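Local coordinates for heptaprenyl diphosphate synthase (HEPPP synthase) subunit 1 family protein (Staphylococcus aureus, PDB 5H9D), which probably serves as the non-catalytic subunit that, paired with a farnesyl pyrophosphate synthetase-type chain, makes up the heptaprenyl diphosphate synthase, at residues I51-R56 against D75-H80; N95-A100 against T130-I135; S110-A115 against Y168-V173. One frame throughout, in Å; residues are numbered along the deposited sequence.

Contact 1 of 3, residues I51-R56 against D75-H80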
loop_
_atom_site.group_PDB
_atom_site.type_symbol
_atom_site.label_atom_id
_atom_site.label_comp_id
_atom_site.label_asym_id
_atom_site.label_seq_id
_atom_site.Cartn_x
_atom_site.Cartn_y
_atom_site.Cartn_z
ATOM N N ILE C 51 -11.091 -3.653 -10.136
ATOM C CA ILE C 51 -11.160 -3.950 -8.726
ATOM C C ILE C 51 -11.650 -5.389 -8.514
ATOM O O ILE C 51 -11.258 -6.051 -7.552
ATOM C CB ILE C 51 -12.018 -2.910 -7.967
ATOM C CG1 ILE C 51 -11.869 -3.147 -6.469
ATOM C CG2 ILE C 51 -13.443 -2.965 -8.381
ATOM C CD1 ILE C 51 -10.467 -2.917 -5.967
ATOM N N ASP C 52 -12.466 -5.879 -9.444
ATOM C CA ASP C 52 -12.969 -7.241 -9.389
ATOM C C ASP C 52 -11.791 -8.192 -9.644
ATOM O O ASP C 52 -11.718 -9.304 -9.084
ATOM C CB ASP C 52 -14.057 -7.430 -10.466
ATOM C CG ASP C 52 -14.534 -8.901 -10.603
ATOM O OD1 ASP C 52 -13.977 -9.639 -11.445
ATOM O OD2 ASP C 52 -15.467 -9.324 -9.872
ATOM N N THR C 53 -10.858 -7.734 -10.480
ATOM C CA THR C 53 -9.678 -8.515 -10.851
ATOM C C THR C 53 -8.651 -8.659 -9.718
ATOM O O THR C 53 -8.229 -9.777 -9.383
ATOM C CB THR C 53 -8.968 -7.899 -12.108
ATOM O OG1 THR C 53 -9.889 -7.832 -13.200
ATOM C CG2 THR C 53 -7.794 -8.743 -12.532
ATOM N N SER C 54 -8.233 -7.547 -9.127
ATOM C CA SER C 54 -7.258 -7.652 -8.053
ATOM C C SER C 54 -7.836 -8.524 -6.945
ATOM O O SER C 54 -7.221 -9.525 -6.542
ATOM C CB SER C 54 -6.877 -6.271 -7.527
ATOM O OG SER C 54 -8.021 -5.495 -7.235
ATOM N N MET C 55 -9.035 -8.156 -6.491
ATOM C CA MET C 55 -9.745 -8.883 -5.445
ATOM C C MET C 55 -9.777 -10.410 -5.678
ATOM O O MET C 55 -9.425 -11.194 -4.796
ATOM C CB MET C 55 -11.168 -8.336 -5.337
ATOM C CG MET C 55 -11.282 -6.875 -4.860
ATOM S SD MET C 55 -10.833 -6.726 -3.160
ATOM C CE MET C 55 -9.074 -6.224 -3.271
ATOM N N ARG C 56 -10.180 -10.841 -6.871
ATOM C CA ARG C 56 -10.219 -12.282 -7.152
ATOM C C ARG C 56 -8.808 -12.884 -7.254
ATOM O O ARG C 56 -8.615 -14.087 -7.005
ATOM C CB ARG C 56 -11.006 -12.562 -8.432
ATOM C CG ARG C 56 -11.053 -14.041 -8.781
ATOM C CD ARG C 56 -11.972 -14.361 -9.960
ATOM N NE ARG C 56 -13.300 -13.772 -9.797
ATOM C CZ ARG C 56 -13.656 -12.598 -10.309
ATOM N NH1 ARG C 56 -12.775 -11.902 -11.024
ATOM N NH2 ARG C 56 -14.878 -12.115 -10.090
ATOM N N ASP C 75 -1.998 -6.160 -5.765
ATOM C CA ASP C 75 -2.065 -4.818 -5.221
ATOM C C ASP C 75 -1.742 -3.716 -6.232
ATOM O O ASP C 75 -2.200 -2.576 -6.103
ATOM C CB ASP C 75 -1.150 -4.724 -4.014
ATOM C CG ASP C 75 -1.751 -5.382 -2.776
ATOM O OD1 ASP C 75 -2.887 -5.007 -2.379
ATOM O OD2 ASP C 75 -1.086 -6.266 -2.198
ATOM N N LEU C 76 -0.950 -4.048 -7.242
ATOM C CA LEU C 76 -0.631 -3.075 -8.277
ATOM C C LEU C 76 -1.918 -2.837 -9.070
ATOM O O LEU C 76 -2.282 -1.707 -9.379
ATOM C CB LEU C 76 0.446 -3.628 -9.225
ATOM C CG LEU C 76 0.731 -2.773 -10.466
ATOM C CD1 LEU C 76 1.406 -1.523 -10.074
ATOM C CD2 LEU C 76 1.574 -3.554 -11.411
ATOM N N ILE C 77 -2.589 -3.932 -9.400
ATOM C CA ILE C 77 -3.828 -3.891 -10.148
ATOM C C ILE C 77 -4.837 -3.097 -9.332
ATOM O O ILE C 77 -5.702 -2.373 -9.855
ATOM C CB ILE C 77 -4.321 -5.323 -10.407
ATOM C CG1 ILE C 77 -3.228 -6.079 -11.172
ATOM C CG2 ILE C 77 -5.609 -5.308 -11.212
ATOM C CD1 ILE C 77 -3.541 -7.538 -11.478
ATOM N N SER C 78 -4.689 -3.201 -8.025
ATOM C CA SER C 78 -5.587 -2.507 -7.129
ATOM C C SER C 78 -5.276 -1.027 -7.137
ATOM O O SER C 78 -6.181 -0.205 -7.182
ATOM C CB SER C 78 -5.461 -3.093 -5.735
ATOM O OG SER C 78 -6.440 -2.524 -4.915
ATOM N N ALA C 79 -3.993 -0.688 -7.095
ATOM C CA ALA C 79 -3.595 0.711 -7.114
ATOM C C ALA C 79 -3.999 1.246 -8.484
ATOM O O ALA C 79 -4.414 2.399 -8.624
ATOM C CB ALA C 79 -2.088 0.844 -6.892
ATOM N N HIS C 80 -3.902 0.391 -9.495
ATOM C CA HIS C 80 -4.284 0.804 -10.823
ATOM C C HIS C 80 -5.736 1.270 -10.795
ATOM O O HIS C 80 -6.071 2.304 -11.358
ATOM C CB HIS C 80 -4.110 -0.341 -11.820
ATOM C CG HIS C 80 -4.529 0.022 -13.212
ATOM N ND1 HIS C 80 -4.735 1.330 -13.604
ATOM C CD2 HIS C 80 -4.795 -0.743 -14.297
ATOM C CE1 HIS C 80 -5.112 1.353 -14.869
ATOM N NE2 HIS C 80 -5.157 0.110 -15.313
#

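Contact 2 of 3, residues N95-A100 against T130-I135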
loop_
_atom_site.group_PDB
_atom_site.type_symbol
_atom_site.label_atom_id
_atom_site.label_comp_id
_atom_site.label_asym_id
_atom_site.label_seq_id
_atom_site.Cartn_x
_atom_site.Cartn_y
_atom_site.Cartn_z
ATOM N N ASN C 95 -17.021 6.989 -3.156
ATOM C CA ASN C 95 -17.533 6.719 -1.812
ATOM C C ASN C 95 -18.253 5.393 -1.937
ATOM O O ASN C 95 -17.797 4.369 -1.416
ATOM C CB ASN C 95 -18.513 7.834 -1.390
ATOM C CG ASN C 95 -19.084 7.658 0.051
ATOM O OD1 ASN C 95 -20.268 7.359 0.216
ATOM N ND2 ASN C 95 -18.249 7.870 1.079
ATOM N N GLU C 96 -19.368 5.417 -2.659
ATOM C CA GLU C 96 -20.176 4.221 -2.895
ATOM C C GLU C 96 -19.324 2.998 -3.210
ATOM O O GLU C 96 -19.544 1.913 -2.677
ATOM C CB GLU C 96 -21.122 4.460 -4.072
ATOM C CG GLU C 96 -22.190 5.497 -3.822
ATOM C CD GLU C 96 -23.342 4.930 -3.003
ATOM O OE1 GLU C 96 -23.125 4.648 -1.792
ATOM O OE2 GLU C 96 -24.457 4.754 -3.574
ATOM N N ILE C 97 -18.347 3.188 -4.089
ATOM C CA ILE C 97 -17.483 2.101 -4.514
ATOM C C ILE C 97 -16.515 1.606 -3.431
ATOM O O ILE C 97 -16.316 0.395 -3.298
ATOM C CB ILE C 97 -16.756 2.491 -5.846
ATOM C CG1 ILE C 97 -17.210 1.557 -6.968
ATOM C CG2 ILE C 97 -15.265 2.418 -5.705
ATOM C CD1 ILE C 97 -16.809 0.104 -6.775
ATOM N N SER C 98 -15.930 2.510 -2.643
ATOM C CA SER C 98 -15.012 2.039 -1.608
ATOM C C SER C 98 -15.814 1.522 -0.442
ATOM O O SER C 98 -15.310 0.737 0.354
ATOM C CB SER C 98 -14.012 3.117 -1.152
ATOM O OG SER C 98 -14.635 4.275 -0.642
ATOM N N LYS C 99 -17.074 1.941 -0.356
ATOM C CA LYS C 99 -17.966 1.457 0.700
ATOM C C LYS C 99 -18.229 -0.025 0.388
ATOM O O LYS C 99 -18.406 -0.854 1.293
ATOM C CB LYS C 99 -19.276 2.258 0.685
ATOM C CG LYS C 99 -20.413 1.677 1.534
ATOM C CD LYS C 99 -21.750 1.455 0.725
ATOM C CE LYS C 99 -21.749 0.216 -0.233
ATOM N NZ LYS C 99 -21.598 -1.130 0.429
ATOM N N ALA C 100 -18.230 -0.341 -0.910
ATOM C CA ALA C 100 -18.454 -1.699 -1.400
ATOM C C ALA C 100 -17.212 -2.573 -1.214
ATOM O O ALA C 100 -17.330 -3.746 -0.801
ATOM C CB ALA C 100 -18.868 -1.669 -2.881
ATOM N N THR C 130 -22.163 -9.492 -7.202
ATOM C CA THR C 130 -22.850 -8.467 -7.994
ATOM C C THR C 130 -22.575 -7.018 -7.597
ATOM O O THR C 130 -22.710 -6.110 -8.412
ATOM C CB THR C 130 -24.399 -8.660 -7.911
ATOM O OG1 THR C 130 -24.820 -8.608 -6.535
ATOM C CG2 THR C 130 -24.812 -9.994 -8.509
ATOM N N LEU C 131 -22.199 -6.824 -6.334
ATOM C CA LEU C 131 -21.929 -5.510 -5.760
ATOM C C LEU C 131 -21.113 -4.571 -6.625
ATOM O O LEU C 131 -21.553 -3.452 -6.868
ATOM C CB LEU C 131 -21.260 -5.680 -4.405
ATOM C CG LEU C 131 -21.400 -4.553 -3.379
ATOM C CD1 LEU C 131 -22.874 -4.148 -3.238
ATOM C CD2 LEU C 131 -20.824 -5.019 -2.028
ATOM N N PHE C 132 -19.942 -4.977 -7.111
ATOM C CA PHE C 132 -19.195 -4.034 -7.933
ATOM C C PHE C 132 -19.934 -3.624 -9.188
ATOM O O PHE C 132 -20.040 -2.443 -9.471
ATOM C CB PHE C 132 -17.805 -4.556 -8.291
ATOM C CG PHE C 132 -16.885 -4.647 -7.111
ATOM C CD1 PHE C 132 -17.017 -3.750 -6.047
ATOM C CD2 PHE C 132 -15.919 -5.653 -7.036
ATOM C CE1 PHE C 132 -16.216 -3.855 -4.929
ATOM C CE2 PHE C 132 -15.110 -5.760 -5.916
ATOM C CZ PHE C 132 -15.262 -4.857 -4.857
ATOM N N PRO C 133 -20.436 -4.586 -9.972
ATOM C CA PRO C 133 -21.153 -4.141 -11.173
ATOM C C PRO C 133 -22.471 -3.448 -10.828
ATOM O O PRO C 133 -22.811 -2.434 -11.433
ATOM C CB PRO C 133 -21.342 -5.431 -11.982
ATOM C CG PRO C 133 -21.196 -6.521 -10.979
ATOM C CD PRO C 133 -20.130 -6.023 -10.038
ATOM N N TYR C 134 -23.197 -3.975 -9.842
ATOM C CA TYR C 134 -24.465 -3.380 -9.430
ATOM C C TYR C 134 -24.321 -1.895 -9.194
ATOM O O TYR C 134 -25.077 -1.116 -9.764
ATOM C CB TYR C 134 -25.011 -4.042 -8.152
ATOM C CG TYR C 134 -26.188 -3.309 -7.505
ATOM C CD1 TYR C 134 -25.990 -2.133 -6.776
ATOM C CD2 TYR C 134 -27.497 -3.781 -7.637
ATOM C CE1 TYR C 134 -27.063 -1.443 -6.200
ATOM C CE2 TYR C 134 -28.583 -3.093 -7.060
ATOM C CZ TYR C 134 -28.352 -1.924 -6.346
ATOM O OH TYR C 134 -29.398 -1.219 -5.794
ATOM N N ILE C 135 -23.360 -1.495 -8.362
ATOM C CA ILE C 135 -23.181 -0.074 -8.067
ATOM C C ILE C 135 -22.468 0.697 -9.193
ATOM O O ILE C 135 -22.604 1.913 -9.289
ATOM C CB ILE C 135 -22.435 0.172 -6.678
ATOM C CG1 ILE C 135 -20.958 0.428 -6.896
ATOM C CG2 ILE C 135 -22.544 -1.020 -5.766
ATOM C CD1 ILE C 135 -20.646 1.857 -7.077
#

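Contact 3 of 3, residues S110-A115 against Y168-V173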
loop_
_atom_site.group_PDB
_atom_site.type_symbol
_atom_site.label_atom_id
_atom_site.label_comp_id
_atom_site.label_asym_id
_atom_site.label_seq_id
_atom_site.Cartn_x
_atom_site.Cartn_y
_atom_site.Cartn_z
ATOM N N SER C 110 -15.846 -12.942 6.939
ATOM C CA SER C 110 -16.891 -13.604 7.664
ATOM C C SER C 110 -17.085 -15.043 7.157
ATOM O O SER C 110 -17.300 -15.964 7.950
ATOM C CB SER C 110 -18.188 -12.793 7.535
ATOM O OG SER C 110 -18.139 -11.603 8.303
ATOM N N LEU C 111 -17.021 -15.240 5.844
ATOM C CA LEU C 111 -17.174 -16.586 5.269
ATOM C C LEU C 111 -16.002 -17.462 5.676
ATOM O O LEU C 111 -16.175 -18.581 6.133
ATOM C CB LEU C 111 -17.272 -16.540 3.730
ATOM C CG LEU C 111 -18.619 -16.043 3.180
ATOM C CD1 LEU C 111 -18.544 -15.902 1.668
ATOM C CD2 LEU C 111 -19.741 -17.025 3.587
ATOM N N HIS C 112 -14.805 -16.932 5.528
ATOM C CA HIS C 112 -13.621 -17.668 5.895
ATOM C C HIS C 112 -13.694 -18.115 7.369
ATOM O O HIS C 112 -13.359 -19.264 7.683
ATOM C CB HIS C 112 -12.371 -16.799 5.639
ATOM C CG HIS C 112 -11.078 -17.517 5.873
ATOM N ND1 HIS C 112 -10.400 -17.467 7.074
ATOM C CD2 HIS C 112 -10.390 -18.382 5.092
ATOM C CE1 HIS C 112 -9.358 -18.276 7.029
ATOM N NE2 HIS C 112 -9.330 -18.843 5.837
ATOM N N HIS C 113 -14.151 -17.230 8.256
ATOM C CA HIS C 113 -14.215 -17.549 9.677
ATOM C C HIS C 113 -15.470 -18.265 10.182
ATOM O O HIS C 113 -15.813 -18.164 11.374
ATOM C CB HIS C 113 -13.984 -16.285 10.516
ATOM C CG HIS C 113 -12.586 -15.746 10.428
ATOM N ND1 HIS C 113 -12.232 -14.724 9.574
ATOM C CD2 HIS C 113 -11.441 -16.135 11.043
ATOM C CE1 HIS C 113 -10.927 -14.511 9.663
ATOM N NE2 HIS C 113 -10.424 -15.354 10.546
ATOM N N GLN C 114 -16.130 -19.008 9.287
ATOM C CA GLN C 114 -17.334 -19.765 9.630
ATOM C C GLN C 114 -18.228 -18.927 10.559
ATOM O O GLN C 114 -18.730 -19.425 11.579
ATOM C CB GLN C 114 -16.964 -21.060 10.367
ATOM C CG GLN C 114 -15.775 -21.805 9.833
ATOM C CD GLN C 114 -16.055 -22.465 8.518
ATOM O OE1 GLN C 114 -16.574 -23.582 8.459
ATOM N NE2 GLN C 114 -15.728 -21.768 7.439
ATOM N N ALA C 115 -18.432 -17.662 10.218
ATOM C CA ALA C 115 -19.238 -16.801 11.066
ATOM C C ALA C 115 -20.653 -16.503 10.576
ATOM O O ALA C 115 -21.408 -15.886 11.296
ATOM C CB ALA C 115 -18.494 -15.505 11.306
ATOM N N TYR C 168 -13.103 -17.970 -2.561
ATOM C CA TYR C 168 -13.338 -17.357 -1.265
ATOM C C TYR C 168 -14.202 -18.342 -0.452
ATOM O O TYR C 168 -14.350 -18.207 0.774
ATOM C CB TYR C 168 -14.008 -15.970 -1.394
ATOM C CG TYR C 168 -15.348 -15.908 -2.093
ATOM C CD1 TYR C 168 -15.468 -15.367 -3.366
ATOM C CD2 TYR C 168 -16.493 -16.387 -1.475
ATOM C CE1 TYR C 168 -16.693 -15.314 -4.009
ATOM C CE2 TYR C 168 -17.727 -16.344 -2.104
ATOM C CZ TYR C 168 -17.830 -15.813 -3.375
ATOM O OH TYR C 168 -19.055 -15.849 -4.022
ATOM N N ASN C 169 -14.751 -19.345 -1.144
ATOM C CA ASN C 169 -15.542 -20.380 -0.487
ATOM C C ASN C 169 -14.575 -21.532 -0.114
ATOM O O ASN C 169 -14.992 -22.580 0.362
ATOM C CB ASN C 169 -16.693 -20.872 -1.399
ATOM C CG ASN C 169 -18.089 -20.311 -0.987
ATOM O OD1 ASN C 169 -18.756 -19.633 -1.773
ATOM N ND2 ASN C 169 -18.528 -20.616 0.239
ATOM N N GLN C 170 -13.276 -21.302 -0.308
ATOM C CA GLN C 170 -12.217 -22.275 0.016
ATOM C C GLN C 170 -12.429 -23.116 1.299
ATOM O O GLN C 170 -12.281 -24.326 1.268
ATOM C CB GLN C 170 -10.841 -21.550 0.081
ATOM C CG GLN C 170 -10.073 -21.676 1.429
ATOM C CD GLN C 170 -8.845 -20.736 1.572
ATOM O OE1 GLN C 170 -8.971 -19.518 1.787
ATOM N NE2 GLN C 170 -7.653 -21.316 1.462
ATOM N N SER C 171 -12.764 -22.495 2.424
ATOM C CA SER C 171 -12.957 -23.257 3.660
ATOM C C SER C 171 -14.281 -24.029 3.739
ATOM O O SER C 171 -14.608 -24.603 4.782
ATOM C CB SER C 171 -12.837 -22.340 4.883
ATOM O OG SER C 171 -11.532 -22.378 5.441
ATOM N N GLU C 172 -15.044 -24.026 2.648
ATOM C CA GLU C 172 -16.321 -24.741 2.576
ATOM C C GLU C 172 -16.193 -25.775 1.433
ATOM O O GLU C 172 -15.527 -25.503 0.429
ATOM C CB GLU C 172 -17.483 -23.751 2.333
ATOM C CG GLU C 172 -18.296 -23.407 3.611
ATOM C CD GLU C 172 -18.095 -21.974 4.159
ATOM O OE1 GLU C 172 -17.245 -21.207 3.639
ATOM O OE2 GLU C 172 -18.802 -21.618 5.134
ATOM N N VAL C 173 -16.791 -26.961 1.591
ATOM C CA VAL C 173 -16.670 -28.003 0.566
ATOM C C VAL C 173 -17.672 -27.914 -0.600
ATOM O O VAL C 173 -18.745 -27.336 -0.461
ATOM C CB VAL C 173 -16.698 -29.438 1.203
ATOM C CG1 VAL C 173 -18.080 -29.772 1.745
ATOM C CG2 VAL C 173 -16.232 -30.474 0.165
#

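Contact 1 of 3, residues I51-R56 against D75-H80
S54 lays its short side chain over the S78 backbone, its CB 3.8 Å from S78 N and its OG 3.8 Å from S78 CB. The two serines mark the closest point of an antiparallel helical hairpin, in which helix 43-65 and helix 70-88 follow one another within an all-helical fold. The geometry supports this reading: the short axes approach to 8.2 Å, their directions differ by 159°, and S54 CA lies 5.5 Å from S78 CA, a spacing that two small residues allow. The S54 hydroxyl lies between its own backbone N and carbonyl carbon (chi1 50°), which turns OG toward S78 CB; OG is also within weak hydrogen-bonding distance of T50 O in its own helix, though which acceptor takes its proton is not settled. I77 flanks the serines, with CG2, the branch anti to its backbone N, 4.0 Å from S54 CB. On the neighbouring residue, T53 CG2 meets I77 CG2 methyl to methyl, while T53 OG1 is hydrogen-bonded to L49 O. L8 and I12 of helix 4-15 pack on T53 and I77, and L114 of the farnesyl pyrophosphate synthetase chain packs on S78. The R56-D52 salt bridge lies on the side of the helix away from helix 70-88. I51 comes to the serine pair from another side, its CD1 4.2 Å from S78 OG.

Contact 2 of 3, residues N95-A100 against T130-I135
An antiparallel helical hairpin is built here from helix 91-112 and helix 118-140, which are consecutive in the chain; their short axes run at 173° to each other and 10.0 Å apart. This spacing is filled by branched and aromatic side chains. I135 reaches across to I97, CD1 coming within 3.5 Å of I97 CG1, and the two side chains cross at about a right angle; the same I135 CD1 touches E96 CB at 4.0 Å. I97 CD1 then approaches F132 CD1 obliquely at 3.9 Å. A turn further along, A100 CB is shared: it lies 3.9 Å from L131 CG and, at 4.0 Å from F132 CE1, meets the edge of that ring near its plane. The ring also packs against C48 and M55 of helix 43-65. Helix 118-140 kinks at F132-P133, where neither backbone N bonds back to the turn before; P133 has no N-H to give. F81 and L85 of helix 70-88 pack on I97, while K99 NZ forms a salt bridge with E103 in its own helix. The closest approach of each residue pair is carbon to carbon, with no hydrogen bond between the segments, which implies cohesion by shape and apolar burial.

Contact 3 of 3, residues S110-A115 against Y168-V173
L111 and Y168 meet where helix 91-112 ends in a Schellman motif and the loop 168-173 folds against that end. The motif rests on two backbone bonds, A115 N to S110 O at 3.1 Å and Q114 N to L111 O at 3.2 Å, with Q114 as the C-prime residue at positive phi. The loop has its own local order, a type I beta turn from N169 to E172 closed by E172 N to N169 O at 2.7 Å. Y168 CG occupies the crowded position between backbone N and carbonyl carbon (chi1 59°), and from there the ring comes obliquely to L111, with CD1 of the leucine 3.8 Å from Y168 CD2. I128 of helix 118-140 packs on both residues, and the phenol oxygen Y168 OH is hydrogen-bonded to E129 OE1. The H112 ring presents an edge to Q170: H112 CD2 is 3.8 Å from Q170 OE1, which lies near the ring plane, although ring and amide planes are 63° apart. Q170 OE1 is held elsewhere, by a weak hydrogen bond to T104 OG1 of the farnesyl pyrophosphate synthetase chain. That chain also reaches the helix end at S110, where its D25 OD2 is hydrogen-bonded to S110 OG. Beyond the helix, Q114 is bent at chi2, which turns CD toward the loop; its NE2 lies 3.9 Å from S171 CB. Q114 and E172 approach tip to tip, amide and carboxylate planes 39° apart, and Q114 NE2 stays 3.8 Å from E172 OE2, a distance that makes it a polar approach and not a bond. The same Q114 NE2 donates instead a weak hydrogen bond, 3.5 Å long, to H112 O.

Contacts 1 and 2 lie in the buried core, each about 10 Å from the chain centre to its own centre, and both join successive antiparallel helices; contact 3, at about 17 Å, is only partly buried and sets a helix end against a loop. The first two touch through F132, whose CD2 is 3.9 Å from I51 CG2, whereas contact 3 touches neither. Helix 91-112 nevertheless connects contacts 2 and 3, contributing its early turns to one and its C-terminal end to the other. Chemistry follows place: small serines permit close backbones in contact 1, bulky apolar groups fill contact 2, and contact 3 combines one apolar leucine-tyrosine pair with polar side-chain ends that approach without bonding across.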